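11R-lipoxygenase (Gersemia fruticosa, PDB 3VF1) is a calcium-dependent non-heme iron dioxygenase that probably inserts molecular oxygen into polyunsaturated fatty acids in lipid metabolism. Local coordinates at residues L131-E135 with Q153-E157; Y328-G334 with W378-A382; P346-L351 with W372-W378. All coordinates share one frame. Residue numbers count along the deposited sequence, not the author numbering.

In the fold
The three contacts fall into two groups at opposite sides of the chain's centre. Contact 1 ties an outer strand of the PLAT beta sandwich to helix 148-164; its centre lies 53 Å from that of contact 2 and 59 Å from that of contact 3. Contacts 2 and 3 are neighbours, 8 Å apart between centres, inside the lipoxygenase domain. They share Trp-378 on helix 369-410 and reach adjacent strands of one antiparallel sheet, joined by a probable hydrogen bond of 2.8 Å from Leu-333 N to Gln-350 O. None of the three lies at the iron, but helix 369-410 goes on to supply two of its ligands, His-392 and His-397.

Contact 1 of 3, residues L131-E135 with Q153-E157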
loop_
_atom_site.group_PDB
_atom_site.type_symbol
_atom_site.label_atom_id
_atom_site.label_comp_id
_atom_site.label_asym_id
_atom_site.label_seq_id
_atom_site.Cartn_x
_atom_site.Cartn_y
_atom_site.Cartn_z
ATOM N N LEU A 131 27.987 4.578 10.977
ATOM C CA LEU A 131 26.771 5.348 10.743
ATOM C C LEU A 131 26.935 6.796 11.186
ATOM O O LEU A 131 27.294 7.069 12.329
ATOM C CB LEU A 131 25.601 4.712 11.496
ATOM C CG LEU A 131 24.288 5.497 11.478
ATOM C CD1 LEU A 131 23.680 5.501 10.084
ATOM C CD2 LEU A 131 23.315 4.924 12.492
ATOM N N VAL A 132 26.655 7.723 10.275
ATOM C CA VAL A 132 26.715 9.148 10.587
ATOM C C VAL A 132 25.305 9.724 10.701
ATOM O O VAL A 132 24.480 9.557 9.805
ATOM C CB VAL A 132 27.513 9.936 9.526
ATOM C CG1 VAL A 132 26.918 9.741 8.133
ATOM C CG2 VAL A 132 27.562 11.415 9.888
ATOM N N VAL A 133 25.038 10.400 11.814
ATOM C CA VAL A 133 23.707 10.922 12.097
ATOM C C VAL A 133 23.736 12.434 12.295
ATOM O O VAL A 133 24.457 12.940 13.152
ATOM C CB VAL A 133 23.122 10.269 13.364
ATOM C CG1 VAL A 133 21.685 10.721 13.583
ATOM C CG2 VAL A 133 23.201 8.754 13.267
ATOM N N TYR A 134 22.946 13.151 11.502
ATOM C CA TYR A 134 22.846 14.600 11.632
ATOM C C TYR A 134 22.016 14.968 12.850
ATOM O O TYR A 134 21.351 14.117 13.440
ATOM C CB TYR A 134 22.185 15.215 10.399
ATOM C CG TYR A 134 22.857 14.887 9.088
ATOM C CD1 TYR A 134 23.875 15.686 8.587
ATOM C CD2 TYR A 134 22.460 13.790 8.340
ATOM C CE1 TYR A 134 24.482 15.394 7.383
ATOM C CE2 TYR A 134 23.060 13.491 7.142
ATOM C CZ TYR A 134 24.070 14.293 6.668
ATOM O OH TYR A 134 24.657 13.981 5.466
ATOM N N GLU A 135 22.052 16.243 13.217
ATOM C CA GLU A 135 21.191 16.760 14.272
ATOM C C GLU A 135 19.795 16.981 13.692
ATOM O O GLU A 135 19.648 17.214 12.493
ATOM C CB GLU A 135 21.769 18.060 14.835
ATOM C CG GLU A 135 21.242 18.447 16.209
ATOM C CD GLU A 135 19.925 19.198 16.150
ATOM O OE1 GLU A 135 19.601 19.754 15.080
ATOM O OE2 GLU A 135 19.214 19.236 17.178
ATOM N N GLN A 153 29.345 16.154 3.925
ATOM C CA GLN A 153 28.858 14.885 4.447
ATOM C C GLN A 153 27.689 14.351 3.621
ATOM O O GLN A 153 27.701 13.197 3.191
ATOM C CB GLN A 153 28.435 15.039 5.909
ATOM C CG GLN A 153 27.948 13.747 6.546
ATOM C CD GLN A 153 28.951 12.618 6.410
ATOM O OE1 GLN A 153 28.624 11.541 5.913
ATOM N NE2 GLN A 153 30.180 12.858 6.853
ATOM N N ARG A 154 26.686 15.196 3.400
ATOM C CA ARG A 154 25.485 14.787 2.679
ATOM C C ARG A 154 25.804 14.258 1.287
ATOM O O ARG A 154 25.081 13.416 0.756
ATOM C CB ARG A 154 24.494 15.951 2.588
ATOM C CG ARG A 154 24.978 17.132 1.765
ATOM C CD ARG A 154 24.166 18.378 2.083
ATOM N NE ARG A 154 22.737 18.166 1.871
ATOM C CZ ARG A 154 21.771 18.830 2.502
ATOM N NH1 ARG A 154 22.063 19.758 3.403
ATOM N NH2 ARG A 154 20.502 18.557 2.235
ATOM N N THR A 155 26.889 14.748 0.700
ATOM C CA THR A 155 27.311 14.289 -0.617
ATOM C C THR A 155 27.877 12.876 -0.520
ATOM O O THR A 155 27.682 12.052 -1.414
ATOM C CB THR A 155 28.376 15.220 -1.220
ATOM O OG1 THR A 155 27.858 16.554 -1.307
ATOM C CG2 THR A 155 28.780 14.747 -2.607
ATOM N N LYS A 156 28.576 12.603 0.576
ATOM C CA LYS A 156 29.166 11.292 0.808
ATOM C C LYS A 156 28.093 10.268 1.168
ATOM O O LYS A 156 28.114 9.138 0.683
ATOM C CB LYS A 156 30.204 11.376 1.929
ATOM C CG LYS A 156 30.763 10.032 2.370
ATOM C CD LYS A 156 31.777 10.202 3.491
ATOM C CE LYS A 156 32.186 8.863 4.088
ATOM N NZ LYS A 156 32.816 7.960 3.084
ATOM N N GLU A 157 27.160 10.673 2.023
ATOM C CA GLU A 157 26.076 9.799 2.453
ATOM C C GLU A 157 25.317 9.260 1.245
ATOM O O GLU A 157 25.174 8.049 1.073
ATOM C CB GLU A 157 25.119 10.563 3.366
ATOM C CG GLU A 157 24.087 9.692 4.061
ATOM C CD GLU A 157 23.043 10.508 4.802
ATOM O OE1 GLU A 157 22.809 11.670 4.406
ATOM O OE2 GLU A 157 22.456 9.993 5.779
#
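Start with Tyr-134, because its rotamer sets up most of this contact. The CA-to-CB bond points sideways, yet with chi1 at m and chi2 near -90° the ring reaches across to the helix and plants its hydroxyl there. Tyr-134 OH donates a hydrogen bond of 3.1 Å to Glu-157 OE1, while the same oxygen sits 3.0 Å from Arg-154 CA and 3.5 Å from Gln-153 CG. Glu-157 meets it with chi1 and chi2 both t, an extended chain that brings the carboxylate out to the tyrosine; its other oxygen, OE2, bonds to Ser-413. The strand is the edge strand 130-134 of the PLAT domain, a C2-like beta sandwich, and it crosses helix 148-164 at 135° with the two segment axes 10.6 Å apart. Val-133 turns inward to Phe-121 and Cys-123 of the other sheet, so its neighbours Val-132 and Tyr-134 are the ones that deal with the helix. Val-132, chi1 p, brings CG1 to 3.3 Å from Gln-153 OE1. Gln-153, with chi1 t, bends at its p chi2, which brings its OE1 up to Val-132 CG1 while its CG stays near the tyrosine hydroxyl. Arg-154 behaves differently: chi1 p leads its guanidinium away from the strand, to a salt bridge with Glu-526 and hydrogen bonds with Ile-139 O and Asn-146 OD1.

Contact 2 of 3, residues Y328-G334 with W378-A382; sequences YITTPLG and WLRCA
Trp-378 sets the six-membered ring of its indole against residues 328-330, meeting backbone at Tyr-328 and Ile-329 and the methyl of Thr-330, swung there by chi1 -81° and chi2 95°. This is where the segment leading into strand 333-338 of the lipoxygenase domain's five-stranded antiparallel sheet packs on the long helix 369-410. CZ3 of Trp-378 lies 3.9 Å from both Tyr-328 O and Ile-329 CA, the latter at the ring edge; CE3 is 3.7 Å from Thr-330 CG2, and CH2 is 3.9 Å from Tyr-328 CB. Residues 328-330 are extended, Thr-331 breaks the run at phi/psi -134/63, and Pro-332 (-76/167) returns it to the strand. The segment climbs against the helix numbering: Ile-329 CA sits 6.6 Å from Ala-382 CA and Pro-332 CA 6.1 Å from Leu-379 CA. Ile-329 (t, p) sends CD1 to 3.4 Å from Cys-381 SG. Pro-332 is the central wedge, its CG 3.5 Å from Ala-382 CB and its CB 3.8 Å from Leu-379 CD1. Leu-379 (t, p) goes on to Gly-334, where an ideal CB would come 2.8 Å from Leu-379 CD2, a clash. Thr-330 OG1 bonds to Leu-351 O outside the pair. One water bridges the two segments, accepting from Thr-330 N (3.0 Å) and donating to Thr-330 OG1 (2.6 Å) and Trp-378 O (2.8 Å).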
loop_
_atom_site.group_PDB
_atom_site.type_symbol
_atom_site.label_atom_id
_atom_site.label_comp_id
_atom_site.label_asym_id
_atom_site.label_seq_id
_atom_site.Cartn_x
_atom_site.Cartn_y
_atom_site.Cartn_z
ATOM N N TYR A 328 -11.136 -20.646 -15.449
ATOM C CA TYR A 328 -11.758 -19.849 -16.494
ATOM C C TYR A 328 -12.072 -18.441 -16.018
ATOM O O TYR A 328 -12.203 -18.188 -14.819
ATOM C CB TYR A 328 -13.044 -20.528 -16.968
ATOM C CG TYR A 328 -12.837 -21.943 -17.450
ATOM C CD1 TYR A 328 -12.817 -23.004 -16.555
ATOM C CD2 TYR A 328 -12.656 -22.218 -18.798
ATOM C CE1 TYR A 328 -12.624 -24.299 -16.991
ATOM C CE2 TYR A 328 -12.465 -23.512 -19.243
ATOM C CZ TYR A 328 -12.448 -24.548 -18.334
ATOM O OH TYR A 328 -12.256 -25.838 -18.769
ATOM N N ILE A 329 -12.184 -17.528 -16.974
ATOM C CA ILE A 329 -12.597 -16.163 -16.704
ATOM C C ILE A 329 -13.182 -15.595 -17.986
ATOM O O ILE A 329 -12.871 -16.065 -19.079
ATOM C CB ILE A 329 -11.415 -15.280 -16.242
ATOM C CG1 ILE A 329 -11.919 -14.081 -15.435
ATOM C CG2 ILE A 329 -10.595 -14.806 -17.438
ATOM C CD1 ILE A 329 -12.585 -14.450 -14.122
ATOM N N THR A 330 -14.035 -14.590 -17.851
ATOM C CA THR A 330 -14.620 -13.938 -19.010
ATOM C C THR A 330 -14.139 -12.492 -19.060
ATOM O O THR A 330 -13.181 -12.129 -18.380
ATOM C CB THR A 330 -16.160 -13.995 -18.970
ATOM O OG1 THR A 330 -16.657 -13.123 -17.946
ATOM C CG2 THR A 330 -16.632 -15.416 -18.701
ATOM N N THR A 331 -14.798 -11.678 -19.874
ATOM C CA THR A 331 -14.423 -10.282 -20.036
ATOM C C THR A 331 -15.692 -9.447 -19.960
ATOM O O THR A 331 -16.067 -8.776 -20.923
ATOM C CB THR A 331 -13.723 -10.062 -21.385
ATOM O OG1 THR A 331 -14.625 -10.384 -22.451
ATOM C CG2 THR A 331 -12.489 -10.944 -21.490
ATOM N N PRO A 332 -16.354 -9.478 -18.797
ATOM C CA PRO A 332 -17.749 -9.057 -18.654
ATOM C C PRO A 332 -17.976 -7.552 -18.646
ATOM O O PRO A 332 -17.038 -6.766 -18.522
ATOM C CB PRO A 332 -18.136 -9.634 -17.295
ATOM C CG PRO A 332 -16.872 -9.604 -16.517
ATOM C CD PRO A 332 -15.766 -9.870 -17.505
ATOM N N LEU A 333 -19.242 -7.176 -18.793
ATOM C CA LEU A 333 -19.683 -5.806 -18.591
ATOM C C LEU A 333 -20.898 -5.837 -17.676
ATOM O O LEU A 333 -21.808 -6.641 -17.869
ATOM C CB LEU A 333 -20.057 -5.137 -19.913
ATOM C CG LEU A 333 -18.958 -5.012 -20.968
ATOM C CD1 LEU A 333 -18.932 -6.241 -21.860
ATOM C CD2 LEU A 333 -19.151 -3.747 -21.788
ATOM N N GLY A 334 -20.906 -4.967 -16.676
ATOM C CA GLY A 334 -22.026 -4.876 -15.763
ATOM C C GLY A 334 -22.656 -3.503 -15.835
ATOM O O GLY A 334 -21.957 -2.498 -15.915
ATOM N N TRP A 378 -19.852 -14.411 -11.932
ATOM C CA TRP A 378 -18.830 -14.279 -12.968
ATOM C C TRP A 378 -18.352 -12.838 -13.119
ATOM O O TRP A 378 -17.208 -12.597 -13.502
ATOM C CB TRP A 378 -19.351 -14.808 -14.305
ATOM C CG TRP A 378 -19.267 -16.304 -14.425
ATOM C CD1 TRP A 378 -20.254 -17.209 -14.158
ATOM C CD2 TRP A 378 -18.126 -17.067 -14.840
ATOM N NE1 TRP A 378 -19.799 -18.485 -14.383
ATOM C CE2 TRP A 378 -18.497 -18.426 -14.801
ATOM C CE3 TRP A 378 -16.830 -16.732 -15.241
ATOM C CZ2 TRP A 378 -17.617 -19.448 -15.148
ATOM C CZ3 TRP A 378 -15.958 -17.749 -15.585
ATOM C CH2 TRP A 378 -16.356 -19.089 -15.538
ATOM N N LEU A 379 -19.224 -11.883 -12.814
ATOM C CA LEU A 379 -18.849 -10.472 -12.854
ATOM C C LEU A 379 -17.891 -10.150 -11.709
ATOM O O LEU A 379 -16.906 -9.436 -11.893
ATOM C CB LEU A 379 -20.093 -9.584 -12.767
ATOM C CG LEU A 379 -19.849 -8.076 -12.844
ATOM C CD1 LEU A 379 -19.250 -7.684 -14.185
ATOM C CD2 LEU A 379 -21.145 -7.316 -12.595
ATOM N N ARG A 380 -18.184 -10.682 -10.527
ATOM C CA ARG A 380 -17.336 -10.474 -9.359
ATOM C C ARG A 380 -15.984 -11.160 -9.526
ATOM O O ARG A 380 -14.959 -10.643 -9.085
ATOM C CB ARG A 380 -18.028 -11.000 -8.101
ATOM C CG ARG A 380 -19.270 -10.222 -7.712
ATOM C CD ARG A 380 -18.917 -8.817 -7.255
ATOM N NE ARG A 380 -18.106 -8.822 -6.040
ATOM C CZ ARG A 380 -17.408 -7.780 -5.597
ATOM N NH1 ARG A 380 -17.404 -6.635 -6.269
ATOM N NH2 ARG A 380 -16.702 -7.885 -4.480
ATOM N N CYS A 381 -15.985 -12.326 -10.159
ATOM C CA CYS A 381 -14.749 -13.065 -10.375
ATOM C C CYS A 381 -13.783 -12.234 -11.210
ATOM O O CYS A 381 -12.592 -12.165 -10.910
ATOM C CB CYS A 381 -15.029 -14.402 -11.062
ATOM S SG CYS A 381 -13.601 -15.522 -11.086
ATOM N N ALA A 382 -14.306 -11.600 -12.254
ATOM C CA ALA A 382 -13.505 -10.718 -13.089
ATOM C C ALA A 382 -12.937 -9.578 -12.248
ATOM O O ALA A 382 -11.765 -9.215 -12.380
ATOM C CB ALA A 382 -14.341 -10.166 -14.230
HETATM O O HOH W 1 -15.567 -13.401 -15.613
#

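Contact 3 of 3, residues P346-L351 with W372-W378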
loop_
_atom_site.group_PDB
_atom_site.type_symbol
_atom_site.label_atom_id
_atom_site.label_comp_id
_atom_site.label_asym_id
_atom_site.label_seq_id
_atom_site.Cartn_x
_atom_site.Cartn_y
_atom_site.Cartn_z
ATOM N N PRO A 346 -27.355 -3.850 -9.752
ATOM C CA PRO A 346 -27.058 -4.409 -11.072
ATOM C C PRO A 346 -28.351 -4.663 -11.837
ATOM O O PRO A 346 -29.306 -5.171 -11.254
ATOM C CB PRO A 346 -26.368 -5.731 -10.735
ATOM C CG PRO A 346 -26.954 -6.124 -9.423
ATOM C CD PRO A 346 -27.168 -4.840 -8.678
ATOM N N ILE A 347 -28.390 -4.307 -13.116
ATOM C CA ILE A 347 -29.595 -4.508 -13.913
ATOM C C ILE A 347 -29.336 -5.290 -15.200
ATOM O O ILE A 347 -30.277 -5.712 -15.866
ATOM C CB ILE A 347 -30.263 -3.163 -14.266
ATOM C CG1 ILE A 347 -29.308 -2.284 -15.079
ATOM C CG2 ILE A 347 -30.698 -2.447 -12.999
ATOM C CD1 ILE A 347 -29.956 -1.024 -15.616
ATOM N N ALA A 348 -28.067 -5.490 -15.544
ATOM C CA ALA A 348 -27.723 -6.220 -16.761
ATOM C C ALA A 348 -26.261 -6.643 -16.749
ATOM O O ALA A 348 -25.409 -5.938 -16.217
ATOM C CB ALA A 348 -28.015 -5.367 -17.986
ATOM N N ILE A 349 -25.978 -7.800 -17.342
ATOM C CA ILE A 349 -24.618 -8.326 -17.399
ATOM C C ILE A 349 -24.365 -9.079 -18.701
ATOM O O ILE A 349 -25.206 -9.845 -19.162
ATOM C CB ILE A 349 -24.330 -9.281 -16.227
ATOM C CG1 ILE A 349 -24.375 -8.530 -14.896
ATOM C CG2 ILE A 349 -22.972 -9.950 -16.406
ATOM C CD1 ILE A 349 -24.262 -9.435 -13.682
ATOM N N GLN A 350 -23.194 -8.852 -19.285
ATOM C CA GLN A 350 -22.755 -9.590 -20.463
ATOM C C GLN A 350 -21.372 -10.158 -20.174
ATOM O O GLN A 350 -20.449 -9.412 -19.867
ATOM C CB GLN A 350 -22.719 -8.666 -21.681
ATOM C CG GLN A 350 -22.397 -9.360 -22.992
ATOM C CD GLN A 350 -22.421 -8.407 -24.172
ATOM O OE1 GLN A 350 -23.488 -7.998 -24.634
ATOM N NE2 GLN A 350 -21.243 -8.040 -24.665
ATOM N N LEU A 351 -21.229 -11.476 -20.266
ATOM C CA LEU A 351 -20.018 -12.147 -19.797
ATOM C C LEU A 351 -18.794 -11.881 -20.676
ATOM O O LEU A 351 -17.685 -11.729 -20.166
ATOM C CB LEU A 351 -20.256 -13.653 -19.666
ATOM C CG LEU A 351 -21.352 -14.065 -18.679
ATOM C CD1 LEU A 351 -21.468 -15.582 -18.614
ATOM C CD2 LEU A 351 -21.089 -13.488 -17.295
ATOM N N TRP A 372 -29.389 -15.579 -12.816
ATOM C CA TRP A 372 -28.968 -14.243 -12.423
ATOM C C TRP A 372 -27.845 -14.304 -11.392
ATOM O O TRP A 372 -26.894 -13.525 -11.451
ATOM C CB TRP A 372 -30.149 -13.450 -11.865
ATOM C CG TRP A 372 -29.771 -12.077 -11.402
ATOM C CD1 TRP A 372 -29.944 -11.555 -10.154
ATOM C CD2 TRP A 372 -29.139 -11.054 -12.182
ATOM N NE1 TRP A 372 -29.467 -10.268 -10.110
ATOM C CE2 TRP A 372 -28.965 -9.937 -11.341
ATOM C CE3 TRP A 372 -28.706 -10.973 -13.508
ATOM C CZ2 TRP A 372 -28.378 -8.753 -11.784
ATOM C CZ3 TRP A 372 -28.122 -9.797 -13.946
ATOM C CH2 TRP A 372 -27.963 -8.704 -13.086
ATOM N N ILE A 373 -27.960 -15.229 -10.445
ATOM C CA ILE A 373 -26.923 -15.415 -9.437
ATOM C C ILE A 373 -25.620 -15.855 -10.097
ATOM O O ILE A 373 -24.544 -15.372 -9.748
ATOM C CB ILE A 373 -27.348 -16.443 -8.369
ATOM C CG1 ILE A 373 -28.362 -15.808 -7.416
ATOM C CG2 ILE A 373 -26.141 -16.941 -7.586
ATOM C CD1 ILE A 373 -28.978 -16.779 -6.427
ATOM N N MET A 374 -25.720 -16.768 -11.056
ATOM C CA MET A 374 -24.548 -17.235 -11.784
ATOM C C MET A 374 -23.873 -16.065 -12.496
ATOM O O MET A 374 -22.657 -15.888 -12.410
ATOM C CB MET A 374 -24.941 -18.312 -12.798
ATOM C CG MET A 374 -23.804 -18.757 -13.715
ATOM S SD MET A 374 -22.490 -19.654 -12.858
ATOM C CE MET A 374 -23.225 -21.283 -12.710
ATOM N N ALA A 375 -24.671 -15.263 -13.192
ATOM C CA ALA A 375 -24.149 -14.131 -13.946
ATOM C C ALA A 375 -23.384 -13.177 -13.032
ATOM O O ALA A 375 -22.313 -12.688 -13.387
ATOM C CB ALA A 375 -25.278 -13.397 -14.649
ATOM N N LYS A 376 -23.939 -12.919 -11.851
ATOM C CA LYS A 376 -23.314 -12.011 -10.896
ATOM C C LYS A 376 -21.980 -12.555 -10.390
ATOM O O LYS A 376 -21.024 -11.801 -10.219
ATOM C CB LYS A 376 -24.256 -11.740 -9.720
ATOM C CG LYS A 376 -25.447 -10.862 -10.080
ATOM C CD LYS A 376 -26.247 -10.452 -8.854
ATOM C CE LYS A 376 -26.870 -11.649 -8.152
ATOM N NZ LYS A 376 -27.694 -11.235 -6.982
ATOM N N LEU A 377 -21.917 -13.860 -10.153
ATOM C CA LEU A 377 -20.697 -14.484 -9.657
ATOM C C LEU A 377 -19.548 -14.308 -10.642
ATOM O O LEU A 377 -18.411 -14.077 -10.239
ATOM C CB LEU A 377 -20.925 -15.971 -9.376
ATOM C CG LEU A 377 -21.821 -16.276 -8.170
ATOM C CD1 LEU A 377 -22.227 -17.743 -8.152
ATOM C CD2 LEU A 377 -21.117 -15.903 -6.875
ATOM N N TRP A 378 -19.852 -14.411 -11.932
ATOM C CA TRP A 378 -18.830 -14.279 -12.968
ATOM C C TRP A 378 -18.352 -12.838 -13.119
ATOM O O TRP A 378 -17.208 -12.597 -13.502
ATOM C CB TRP A 378 -19.351 -14.808 -14.305
ATOM C CG TRP A 378 -19.267 -16.304 -14.425
ATOM C CD1 TRP A 378 -20.254 -17.209 -14.158
ATOM C CD2 TRP A 378 -18.126 -17.067 -14.840
ATOM N NE1 TRP A 378 -19.799 -18.485 -14.383
ATOM C CE2 TRP A 378 -18.497 -18.426 -14.801
ATOM C CE3 TRP A 378 -16.830 -16.732 -15.241
ATOM C CZ2 TRP A 378 -17.617 -19.448 -15.148
ATOM C CZ3 TRP A 378 -15.958 -17.749 -15.585
ATOM C CH2 TRP A 378 -16.356 -19.089 -15.538
#
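Two hydrophobic bumps, Ile-349 on the strand and Leu-351 just past its end, fit two hollows on the helix, and a flat indole fills the space beyond them. Ile-349 is the first bump. Its CD1 enters a pocket formed by Trp-372 CH2 (3.8 Å), Ala-375 O (3.8 Å) and Lys-376 CA (3.9 Å); the small Ala-375, whose CB is 4.2 Å from Ile-349 CD1, leaves the floor low enough to admit it. Two residues on, Leu-351 pushes CD2 to 3.7 Å from Trp-378 CB and 4.2 Å from Ala-375 O. At the other end Trp-372, with chi1 t, leans its indole over the strand: CZ2 lies 3.8 Å from Pro-346 CB, and CH2 lies 4.0 Å from Ala-348 N. A classic beta bulge explains the spacing. Ile-347 and Ala-348 both face Leu-335 and turn away from the helix, so Pro-346 and Ile-349, three residues apart, both point at it. Trp-372 NE1 and Lys-376 NZ share Asp-254 OD1 as partner. The segment axes pass 8.9 Å apart at 64°, a helix laid obliquely on an antiparallel sheet: here the lipoxygenase-domain helix 369-410, which farther along carries the iron ligands His-392 and His-397.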